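Local atomic coordinates of soluble lytic murein transglycosylase (Escherichia coli, PDB entry 1QSA), a protein that cleaves the glycosidic bonds between N-acetylmuramic acid and N-acetylglucosamine in peptidoglycan, leaving a 1,6-anhydro bond on the muramic acid. Residues N60-N65 and T73-F78; P66-A71 and R401-N406; G90-S95 and C106-A111; N395-A400 and N482-S487. All coordinates share one frame; numbering follows the deposited sequence. Where two conformers were deposited one is given.

Contact 1. Residues N60-N65 and T73-F78; sequences NFVRAN and TLQSRF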
# COMPACT_ATOMS: atom_id res chain seq x y z
N ASN A 60 3.33 -11.91 -33.53
CA ASN A 60 3.48 -10.73 -34.40
C ASN A 60 2.99 -9.46 -33.71
O ASN A 60 3.66 -8.43 -33.76
CB ASN A 60 2.75 -10.93 -35.73
CG ASN A 60 3.46 -11.94 -36.64
OD1 ASN A 60 4.61 -12.32 -36.39
ND2 ASN A 60 2.77 -12.37 -37.68
N PHE A 61 1.87 -9.57 -33.00
CA PHE A 61 1.32 -8.41 -32.29
C PHE A 61 2.23 -7.95 -31.15
O PHE A 61 2.50 -6.76 -30.99
CB PHE A 61 -0.09 -8.71 -31.76
CG PHE A 61 -0.70 -7.55 -31.02
CD1 PHE A 61 -1.17 -6.44 -31.72
CD2 PHE A 61 -0.78 -7.55 -29.62
CE1 PHE A 61 -1.70 -5.34 -31.04
CE2 PHE A 61 -1.31 -6.46 -28.95
CZ PHE A 61 -1.78 -5.35 -29.67
N VAL A 62 2.72 -8.91 -30.37
CA VAL A 62 3.59 -8.59 -29.26
C VAL A 62 4.90 -7.95 -29.76
O VAL A 62 5.34 -6.93 -29.22
CB VAL A 62 3.87 -9.85 -28.42
CG1 VAL A 62 4.91 -9.57 -27.34
CG2 VAL A 62 2.58 -10.35 -27.81
N ARG A 63 5.49 -8.50 -30.82
CA ARG A 63 6.75 -7.96 -31.33
C ARG A 63 6.57 -6.57 -31.96
O ARG A 63 7.46 -5.72 -31.86
CB ARG A 63 7.40 -8.90 -32.35
CG ARG A 63 7.51 -10.37 -31.93
CD ARG A 63 7.77 -10.59 -30.44
NE ARG A 63 6.79 -11.53 -29.88
CZ ARG A 63 6.84 -12.06 -28.66
NH1 ARG A 63 7.85 -11.78 -27.83
NH2 ARG A 63 5.88 -12.90 -28.26
N ALA A 64 5.40 -6.32 -32.53
CA ALA A 64 5.11 -5.04 -33.17
C ALA A 64 4.74 -3.93 -32.20
O ALA A 64 4.75 -2.76 -32.57
CB ALA A 64 3.98 -5.20 -34.18
N ASN A 65 4.46 -4.29 -30.95
CA ASN A 65 4.03 -3.32 -29.95
C ASN A 65 4.80 -3.48 -28.63
O ASN A 65 4.19 -3.67 -27.57
CB ASN A 65 2.52 -3.48 -29.73
CG ASN A 65 1.72 -3.17 -30.99
OD1 ASN A 65 1.37 -2.01 -31.24
ND2 ASN A 65 1.43 -4.20 -31.79
N THR A 73 1.21 -7.85 -21.29
CA THR A 73 0.43 -8.77 -20.47
C THR A 73 -0.09 -9.93 -21.34
O THR A 73 -0.31 -11.04 -20.84
CB THR A 73 -0.76 -8.09 -19.75
OG1 THR A 73 -1.65 -7.50 -20.70
CG2 THR A 73 -0.25 -7.02 -18.78
N LEU A 74 -0.28 -9.67 -22.64
CA LEU A 74 -0.77 -10.71 -23.55
C LEU A 74 0.18 -11.91 -23.64
O LEU A 74 -0.26 -13.04 -23.90
CB LEU A 74 -1.03 -10.12 -24.95
CG LEU A 74 -1.62 -11.07 -26.01
CD1 LEU A 74 -2.97 -11.63 -25.54
CD2 LEU A 74 -1.78 -10.34 -27.34
N GLN A 75 1.47 -11.68 -23.42
CA GLN A 75 2.47 -12.74 -23.46
C GLN A 75 2.13 -13.83 -22.41
O GLN A 75 2.06 -15.03 -22.72
CB GLN A 75 3.86 -12.16 -23.19
CG GLN A 75 5.00 -13.13 -23.37
CD GLN A 75 5.16 -13.60 -24.81
OE1 GLN A 75 4.56 -13.04 -25.73
NE2 GLN A 75 5.97 -14.64 -25.00
N SER A 76 1.92 -13.40 -21.17
CA SER A 76 1.56 -14.33 -20.10
C SER A 76 0.14 -14.88 -20.29
O SER A 76 -0.10 -16.06 -20.05
CB SER A 76 1.69 -13.68 -18.72
OG SER A 76 3.05 -13.54 -18.35
N ARG A 77 -0.79 -14.04 -20.77
CA ARG A 77 -2.17 -14.48 -21.00
C ARG A 77 -2.23 -15.58 -22.08
O ARG A 77 -2.94 -16.59 -21.92
CB ARG A 77 -3.04 -13.29 -21.42
CG ARG A 77 -4.50 -13.65 -21.67
CD ARG A 77 -5.32 -12.40 -21.98
NE ARG A 77 -6.69 -12.75 -22.34
CZ ARG A 77 -7.66 -11.86 -22.57
NH1 ARG A 77 -7.42 -10.55 -22.48
NH2 ARG A 77 -8.88 -12.28 -22.91
N PHE A 78 -1.44 -15.42 -23.14
CA PHE A 78 -1.46 -16.43 -24.20
C PHE A 78 -0.74 -17.70 -23.76
O PHE A 78 -1.08 -18.80 -24.21
CB PHE A 78 -0.89 -15.90 -25.51
CG PHE A 78 -1.27 -16.74 -26.69
CD1 PHE A 78 -2.62 -16.96 -26.99
CD2 PHE A 78 -0.29 -17.34 -27.48
CE1 PHE A 78 -2.99 -17.76 -28.09
CE2 PHE A 78 -0.66 -18.14 -28.58
CZ PHE A 78 -2.00 -18.35 -28.87
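F61, V62 and R63 meet L74 and Q75 across an antiparallel helical hairpin of the alpha-superhelix, formed by two helices consecutive in the chain, 55-64 and 69-84. The axes of 60-64 and 73-78 pass 10.3 Å apart at 158°, and the contact is partly buried. On its apolar side CD2 of the F61 ring lies 3.7 Å from CD2 of L74, the two side chains crossing at about a right angle. CD2 of L74 is also 4.4 Å from CG2 of V62. V62 marks the change of chemistry: its CG1 sits 3.8 Å from OE1 of Q75 and also lies over the centre of the R63 guanidinium, 3.4 Å above the plane. R63, bent at chi2 and chi3, folds back over V62 to bring NH2 2.9 Å from OE1 of Q75. With an N-H...O angle of 129° this hydrogen bond is weak, and it is doubtful as well because Q75 has two conformers; in this one the guanidinium and amide planes stand 88° apart. The firmer polar tie of R63 runs from NE to the T59 carbonyl in its own helix, while NE2 of Q75 makes a weak bond to the carbonyl of F94. Helix 38-48 packs on the F61 ring through E42 and I46, V58 of helix 55-64 touches L74, and A71 of helix 69-84 adds to the cover of F61.

Contact 2. Residues P66-A71 and R401-N406; sequences PTLPPA and RSEWAN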
# COMPACT_ATOMS: atom_id res chain seq x y z
N PRO A 66 6.14 -3.30 -28.66
CA PRO A 66 7.00 -3.43 -27.48
C PRO A 66 6.71 -2.57 -26.25
O PRO A 66 7.00 -2.98 -25.13
CB PRO A 66 8.40 -3.18 -28.04
CG PRO A 66 8.16 -2.23 -29.16
CD PRO A 66 6.91 -2.78 -29.81
N THR A 67 6.13 -1.39 -26.46
CA THR A 67 5.82 -0.50 -25.35
C THR A 67 4.33 -0.42 -24.97
O THR A 67 3.95 0.35 -24.09
CB THR A 67 6.35 0.93 -25.60
OG1 THR A 67 5.69 1.50 -26.73
CG2 THR A 67 7.87 0.91 -25.83
N LEU A 68 3.50 -1.24 -25.61
CA LEU A 68 2.07 -1.25 -25.32
C LEU A 68 1.84 -2.14 -24.09
O LEU A 68 2.07 -3.35 -24.14
CB LEU A 68 1.32 -1.81 -26.52
CG LEU A 68 -0.21 -1.85 -26.39
CD1 LEU A 68 -0.76 -0.43 -26.38
CD2 LEU A 68 -0.79 -2.65 -27.55
N PRO A 69 1.35 -1.56 -22.97
CA PRO A 69 1.13 -2.40 -21.78
C PRO A 69 0.32 -3.69 -22.02
O PRO A 69 0.75 -4.76 -21.58
CB PRO A 69 0.51 -1.43 -20.77
CG PRO A 69 1.14 -0.11 -21.15
CD PRO A 69 1.07 -0.14 -22.66
N PRO A 70 -0.84 -3.62 -22.71
CA PRO A 70 -1.56 -4.89 -22.90
C PRO A 70 -0.85 -5.92 -23.81
O PRO A 70 -1.17 -7.11 -23.74
CB PRO A 70 -2.92 -4.46 -23.45
CG PRO A 70 -2.66 -3.10 -24.04
CD PRO A 70 -1.71 -2.48 -23.06
N ALA A 71 0.08 -5.48 -24.66
CA ALA A 71 0.81 -6.44 -25.48
C ALA A 71 1.76 -7.21 -24.55
O ALA A 71 2.01 -8.40 -24.73
CB ALA A 71 1.60 -5.74 -26.59
N ARG A 401 -2.07 5.49 -16.86
CA ARG A 401 -1.06 5.26 -15.81
C ARG A 401 -0.06 4.15 -16.23
O ARG A 401 1.15 4.29 -16.03
CB ARG A 401 -1.73 4.91 -14.48
CG ARG A 401 -0.74 4.54 -13.39
CD ARG A 401 -1.43 4.19 -12.07
NE ARG A 401 -0.43 3.73 -11.11
CZ ARG A 401 0.34 4.53 -10.37
NH1 ARG A 401 0.17 5.85 -10.42
NH2 ARG A 401 1.24 4.02 -9.55
N SER A 402 -0.57 3.07 -16.83
CA SER A 402 0.28 1.97 -17.27
C SER A 402 1.24 2.41 -18.38
O SER A 402 2.40 2.00 -18.41
CB SER A 402 -0.57 0.80 -17.74
OG SER A 402 -1.38 0.35 -16.67
N GLU A 403 0.73 3.20 -19.32
CA GLU A 403 1.58 3.72 -20.39
C GLU A 403 2.63 4.67 -19.82
O GLU A 403 3.80 4.59 -20.18
CB GLU A 403 0.76 4.47 -21.44
CG GLU A 403 -0.14 3.60 -22.28
CD GLU A 403 0.50 3.08 -23.57
OE1 GLU A 403 1.74 3.13 -23.76
OE2 GLU A 403 -0.28 2.58 -24.41
N TRP A 404 2.20 5.57 -18.94
CA TRP A 404 3.09 6.55 -18.33
C TRP A 404 4.19 5.84 -17.55
O TRP A 404 5.36 6.27 -17.57
CB TRP A 404 2.30 7.49 -17.42
CG TRP A 404 3.04 8.71 -16.96
CD1 TRP A 404 3.39 9.02 -15.68
CD2 TRP A 404 3.41 9.85 -17.77
NE1 TRP A 404 3.95 10.29 -15.64
CE2 TRP A 404 3.97 10.81 -16.90
CE3 TRP A 404 3.30 10.14 -19.14
CZ2 TRP A 404 4.43 12.06 -17.36
CZ3 TRP A 404 3.75 11.38 -19.59
CH2 TRP A 404 4.31 12.32 -18.70
N ALA A 405 3.83 4.75 -16.89
CA ALA A 405 4.78 3.98 -16.08
C ALA A 405 5.95 3.52 -16.94
O ALA A 405 7.09 3.58 -16.51
CB ALA A 405 4.08 2.79 -15.43
N ASN A 406 5.65 3.07 -18.16
CA ASN A 406 6.70 2.62 -19.08
C ASN A 406 7.55 3.78 -19.55
O ASN A 406 8.76 3.65 -19.69
CB ASN A 406 6.10 1.96 -20.33
CG ASN A 406 5.58 0.58 -20.07
OD1 ASN A 406 5.85 -0.01 -19.03
ND2 ASN A 406 4.86 0.03 -21.05
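The ring of P69, set against S402, E403 and N406, makes a long-range, partly buried packing contact between segments more than 300 residues apart. It joins the start of helix 69-84, in the N-terminal part of the superhelix, to helix 397-408, in the L domain of the Slt family. P69 is the first residue of its helix, directly after L68 at the N-cap position. Its CD lies 3.4 Å from the carboxylate carbon CD of E403, the two side chains crossing at about a right angle, and its CB is 3.9 Å from CB of S402. CG of the same ring sits 3.7 Å from the S402 carbonyl O and equally close to ND2 of N406. E403 reaches the ring because its chain is bent at chi2 (-90°), and its OE2 also comes within 3.6 Å of CD1 of L68. One hydrogen bond crosses the contact: ND2 of N406 donates to the T67 carbonyl O over 3.2 Å. The donor stands above that carbonyl plane, 50° out of it, whereas the acceptor lies in the plane of the N406 amide. On this side the carboxylate has P69 CD and L68 CD1 for neighbours; OE2 bonds Y40 OH and forms a salt bridge with R387 NE, but the E384 carboxylate lies close to OE1, so the charge is probably only partly balanced. Helix 383-393 flanks the contact through R387, V388 and L391, helix 38-48 covers L68 and P70 through Y40, and helix 429-438 packs against W404 through Q434 and A435.

Contact 3. Residues G90-S95 and C106-A111; sequences GLLAFS and CNYYYA
L91 and L92 of helix 88-94 face A111 and Y108 of helix 102-114, the axes of the short segments 90-94 and 106-111 passing 9.6 Å apart at 117°, with the CA atoms of L92 and A111 the nearest pair. The A111 methyl sits between the two leucines: CB lies 3.8 Å from CG of L92 and 4.0 Å from CD2 of L91. The branches of L91 spread over the other helix, CD1 reaching 3.8 Å from the N107 carbonyl O and CD2 settling 3.9 Å from CA of Y108. L92 has CG anti to its carbonyl carbon (chi1 -63°); from there CD1 approaches the A111 carbonyl O at 3.7 Å, while CD2 meets CE1 of Y108 at 3.6 Å, the two side chains crossing at about a right angle. An alanine in place of L92 would probably open a gap beside the A111 methyl and leave the CE1 side of the Y108 ring with less to pack on. At the edge of that ring, in its plane, the S95 carbonyl O is 3.2 Å from CE1, a close approach but not a hydrogen bond. The Y108 hydroxyl ties the loop after helix 88-94 to helix 102-114 through the P96 carbonyl, while S95 OG bonds the E97 carbonyl within the loop. V79 of helix 69-84 touches L91 and S95, and C106 joins C139 in the disulfide to helix 138-148. Successive helices packed through apolar side chains in this way build the alpha-superhelix; no hydrogen bond crosses between these two segments.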
# COMPACT_ATOMS: atom_id res chain seq x y z
N GLY A 90 3.87 -25.97 -28.09
CA GLY A 90 3.56 -24.63 -28.58
C GLY A 90 3.82 -23.54 -27.55
O GLY A 90 4.27 -22.43 -27.88
N LEU A 91 3.55 -23.86 -26.29
CA LEU A 91 3.77 -22.92 -25.19
C LEU A 91 5.24 -22.50 -25.15
O LEU A 91 5.56 -21.31 -25.12
CB LEU A 91 3.34 -23.56 -23.87
CG LEU A 91 3.20 -22.67 -22.63
CD1 LEU A 91 2.33 -23.38 -21.61
CD2 LEU A 91 4.56 -22.31 -22.04
N LEU A 92 6.15 -23.48 -25.21
CA LEU A 92 7.57 -23.19 -25.17
C LEU A 92 8.09 -22.53 -26.46
O LEU A 92 9.05 -21.77 -26.44
CB LEU A 92 8.37 -24.45 -24.80
CG LEU A 92 8.03 -24.98 -23.40
CD1 LEU A 92 8.76 -26.30 -23.12
CD2 LEU A 92 8.46 -23.93 -22.37
N ALA A 93 7.43 -22.80 -27.58
CA ALA A 93 7.83 -22.19 -28.85
C ALA A 93 7.42 -20.72 -28.82
O ALA A 93 8.14 -19.85 -29.30
CB ALA A 93 7.16 -22.92 -30.02
N PHE A 94 6.29 -20.45 -28.18
CA PHE A 94 5.76 -19.09 -28.08
C PHE A 94 6.49 -18.29 -26.99
O PHE A 94 6.74 -17.08 -27.15
CB PHE A 94 4.25 -19.13 -27.80
CG PHE A 94 3.66 -17.78 -27.48
CD1 PHE A 94 3.41 -16.86 -28.51
CD2 PHE A 94 3.41 -17.41 -26.16
CE1 PHE A 94 2.92 -15.58 -28.21
CE2 PHE A 94 2.92 -16.13 -25.85
CZ PHE A 94 2.68 -15.21 -26.88
N SER A 95 6.83 -18.97 -25.90
CA SER A 95 7.52 -18.35 -24.76
C SER A 95 8.71 -19.22 -24.34
O SER A 95 8.65 -19.92 -23.33
CB SER A 95 6.53 -18.19 -23.59
OG SER A 95 7.16 -17.59 -22.46
N CYS A 106 3.96 -21.11 -13.75
CA CYS A 106 3.51 -22.44 -13.35
C CYS A 106 3.31 -23.27 -14.62
O CYS A 106 3.72 -24.42 -14.71
CB CYS A 106 2.17 -22.38 -12.63
SG CYS A 106 2.15 -21.51 -11.02
N ASN A 107 2.67 -22.67 -15.62
CA ASN A 107 2.41 -23.37 -16.87
C ASN A 107 3.67 -23.62 -17.70
O ASN A 107 3.82 -24.67 -18.34
CB ASN A 107 1.34 -22.63 -17.67
CG ASN A 107 -0.05 -22.83 -17.09
OD1 ASN A 107 -0.41 -23.95 -16.70
ND2 ASN A 107 -0.85 -21.78 -17.06
N TYR A 108 4.60 -22.67 -17.64
CA TYR A 108 5.88 -22.77 -18.36
C TYR A 108 6.66 -23.97 -17.84
O TYR A 108 7.18 -24.78 -18.63
CB TYR A 108 6.67 -21.48 -18.14
CG TYR A 108 8.09 -21.48 -18.68
CD1 TYR A 108 8.35 -21.14 -20.02
CD2 TYR A 108 9.18 -21.79 -17.86
CE1 TYR A 108 9.65 -21.09 -20.52
CE2 TYR A 108 10.50 -21.75 -18.35
CZ TYR A 108 10.72 -21.39 -19.68
OH TYR A 108 12.02 -21.30 -20.15
N TYR A 109 6.78 -24.09 -16.52
CA TYR A 109 7.50 -25.23 -15.95
C TYR A 109 6.79 -26.55 -16.15
O TYR A 109 7.45 -27.57 -16.36
CB TYR A 109 7.90 -24.96 -14.50
CG TYR A 109 8.96 -23.90 -14.47
CD1 TYR A 109 10.22 -24.16 -15.03
CD2 TYR A 109 8.71 -22.64 -13.94
CE1 TYR A 109 11.19 -23.18 -15.07
CE2 TYR A 109 9.69 -21.64 -13.99
CZ TYR A 109 10.93 -21.93 -14.55
OH TYR A 109 11.91 -20.97 -14.59
N TYR A 110 5.46 -26.55 -16.16
CA TYR A 110 4.74 -27.80 -16.41
C TYR A 110 5.00 -28.18 -17.89
O TYR A 110 5.17 -29.36 -18.22
CB TYR A 110 3.24 -27.65 -16.16
CG TYR A 110 2.48 -28.95 -16.21
CD1 TYR A 110 2.61 -29.91 -15.20
CD2 TYR A 110 1.59 -29.21 -17.25
CE1 TYR A 110 1.88 -31.09 -15.23
CE2 TYR A 110 0.85 -30.39 -17.29
CZ TYR A 110 1.00 -31.33 -16.28
OH TYR A 110 0.25 -32.49 -16.32
N ALA A 111 5.07 -27.17 -18.77
CA ALA A 111 5.37 -27.44 -20.19
C ALA A 111 6.77 -28.05 -20.32
O ALA A 111 7.00 -28.91 -21.17
CB ALA A 111 5.28 -26.16 -21.01

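Contact 4. Residues N395-A400 and N482-S487; sequences NLDNTA and NPKVKS. With SO4 (sulfate ion), chain E.
Two hydrogen bonds span the contact, both made by the amide of N398. Its OD1 accepts from ND2 of N482 over 3.0 Å, the donor tilted 23° from the carbonyl plane and the two amides 62° apart. Its ND2 donates to the K484 carbonyl O at 3.1 Å, standing 68° out of that carbonyl's plane. OD1 of N482 accepts from K484 N at 2.9 Å, an Asx turn laid over the type I beta turn N482-V485. An alanine at N482 would probably leave N398 OD1 without its donor and K484 N without its side-chain acceptor, loosening the turn. These bonds join the first turn of helix 397-408, just after the Schellman motif that ends helix 383-393 with N395 as C-prime, to a loop of the Slt-type domain; the V485 side chain is about 7 Å from that of E478, the predicted catalytic residue. Packing runs alongside: CB of D397 lies 3.3 Å from OD1 of N482, its OD2 3.7 Å from CD of P483. K484 passes D397 and sets CE 3.5 Å from the N395 carbonyl O, its NZ bonding the L521 carbonyl. A sulfate, probably from the crystallisation liquor, occupies the helix N-terminus: N398 N donates to its O3, and T399 N and OG1 both to its O2, with OG1 2.8 Å away.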
# COMPACT_ATOMS: atom_id res chain seq x y z
N ASN A 395 -10.27 10.32 -20.63
CA ASN A 395 -10.38 10.13 -19.18
C ASN A 395 -10.17 8.67 -18.76
O ASN A 395 -10.83 8.16 -17.85
CB ASN A 395 -11.72 10.68 -18.66
CG ASN A 395 -11.86 12.17 -18.92
OD1 ASN A 395 -11.00 12.95 -18.53
ND2 ASN A 395 -12.90 12.56 -19.64
N LEU A 396 -9.28 7.98 -19.47
CA LEU A 396 -8.94 6.59 -19.18
C LEU A 396 -7.67 6.64 -18.35
O LEU A 396 -6.61 6.13 -18.75
CB LEU A 396 -8.72 5.82 -20.50
CG LEU A 396 -9.97 5.73 -21.40
CD1 LEU A 396 -9.64 5.18 -22.79
CD2 LEU A 396 -11.02 4.87 -20.70
N ASP A 397 -7.77 7.24 -17.17
CA ASP A 397 -6.62 7.41 -16.30
C ASP A 397 -5.87 6.15 -15.89
O ASP A 397 -4.65 6.18 -15.80
CB ASP A 397 -6.98 8.26 -15.07
CG ASP A 397 -7.39 9.69 -15.43
OD1 ASP A 397 -8.47 9.86 -16.00
OD2 ASP A 397 -6.66 10.66 -15.13
N ASN A 398 -6.57 5.05 -15.62
CA ASN A 398 -5.87 3.84 -15.21
C ASN A 398 -5.04 3.26 -16.36
O ASN A 398 -3.93 2.77 -16.15
CB ASN A 398 -6.84 2.79 -14.68
CG ASN A 398 -7.48 3.19 -13.37
OD1 ASN A 398 -6.85 3.83 -12.53
ND2 ASN A 398 -8.75 2.84 -13.19
N THR A 399 -5.59 3.35 -17.57
CA THR A 399 -4.93 2.84 -18.78
C THR A 399 -3.72 3.74 -19.09
O THR A 399 -2.63 3.26 -19.41
CB THR A 399 -5.91 2.78 -19.97
OG1 THR A 399 -7.07 2.03 -19.58
CG2 THR A 399 -5.26 2.09 -21.20
N ALA A 400 -3.91 5.05 -18.92
CA ALA A 400 -2.83 6.01 -19.14
C ALA A 400 -1.71 5.79 -18.12
O ALA A 400 -0.54 5.93 -18.46
CB ALA A 400 -3.36 7.43 -19.03
N ASN A 482 -5.63 10.56 -9.12
CA ASN A 482 -6.21 9.72 -10.18
C ASN A 482 -7.70 9.55 -9.81
O ASN A 482 -8.02 8.88 -8.83
CB ASN A 482 -5.50 8.37 -10.23
CG ASN A 482 -6.14 7.41 -11.21
OD1 ASN A 482 -7.16 7.71 -11.82
ND2 ASN A 482 -5.52 6.24 -11.37
N PRO A 483 -8.62 10.16 -10.59
CA PRO A 483 -10.06 10.06 -10.30
C PRO A 483 -10.70 8.69 -10.54
O PRO A 483 -11.83 8.46 -10.12
CB PRO A 483 -10.68 11.10 -11.24
CG PRO A 483 -9.77 11.08 -12.43
CD PRO A 483 -8.37 10.94 -11.82
N LYS A 484 -9.97 7.80 -11.21
CA LYS A 484 -10.49 6.48 -11.55
C LYS A 484 -9.95 5.33 -10.69
O LYS A 484 -10.34 4.17 -10.90
CB LYS A 484 -10.18 6.19 -13.03
CG LYS A 484 -10.57 7.34 -13.97
CD LYS A 484 -12.06 7.62 -13.92
CE LYS A 484 -12.45 8.83 -14.78
NZ LYS A 484 -13.92 9.07 -14.71
N VAL A 485 -9.10 5.63 -9.72
CA VAL A 485 -8.52 4.56 -8.91
C VAL A 485 -9.49 3.98 -7.88
O VAL A 485 -10.28 4.71 -7.29
CB VAL A 485 -7.18 5.00 -8.24
CG1 VAL A 485 -7.43 6.03 -7.12
CG2 VAL A 485 -6.43 3.79 -7.69
N LYS A 486 -9.49 2.65 -7.75
CA LYS A 486 -10.32 1.96 -6.76
C LYS A 486 -9.41 1.02 -5.98
O LYS A 486 -8.60 0.31 -6.58
CB LYS A 486 -11.40 1.12 -7.43
CG LYS A 486 -12.45 1.88 -8.15
CD LYS A 486 -13.45 0.93 -8.80
CE LYS A 486 -14.22 0.10 -7.77
NZ LYS A 486 -15.18 -0.83 -8.45
N SER A 487 -9.56 1.02 -4.66
CA SER A 487 -8.74 0.14 -3.82
C SER A 487 -9.32 -1.28 -3.84
O SER A 487 -10.44 -1.50 -4.30
CB SER A 487 -8.69 0.68 -2.38
OG SER A 487 -9.90 0.39 -1.70
S SO4 E . -9.57 3.52 -17.07
O1 SO4 E . -10.82 3.83 -17.78
O2 SO4 E . -8.41 3.80 -17.92
O3 SO4 E . -9.49 4.36 -15.85
O4 SO4 E . -9.57 2.09 -16.74

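How the contacts relate
Contact 3 is the most buried and relies on apolar packing across its segments, whereas contacts 1, 2 and 4 are partly buried and mix packing with polar bonds. Contacts 1 and 2 share helix 69-84 and touch, F61 packing on L68 and A71; contact 1 also meets contact 3, where the F94 ring reaches F78 and Q75. Contacts 1 and 3 join helices that follow closely in the chain; contact 2 ties the same region to helix 397-408, more than 300 residues on. Contact 4 uses the start of that helix and relies more on side-chain amide bonds, two against one in contact 2, though a proline packs on an acid in both.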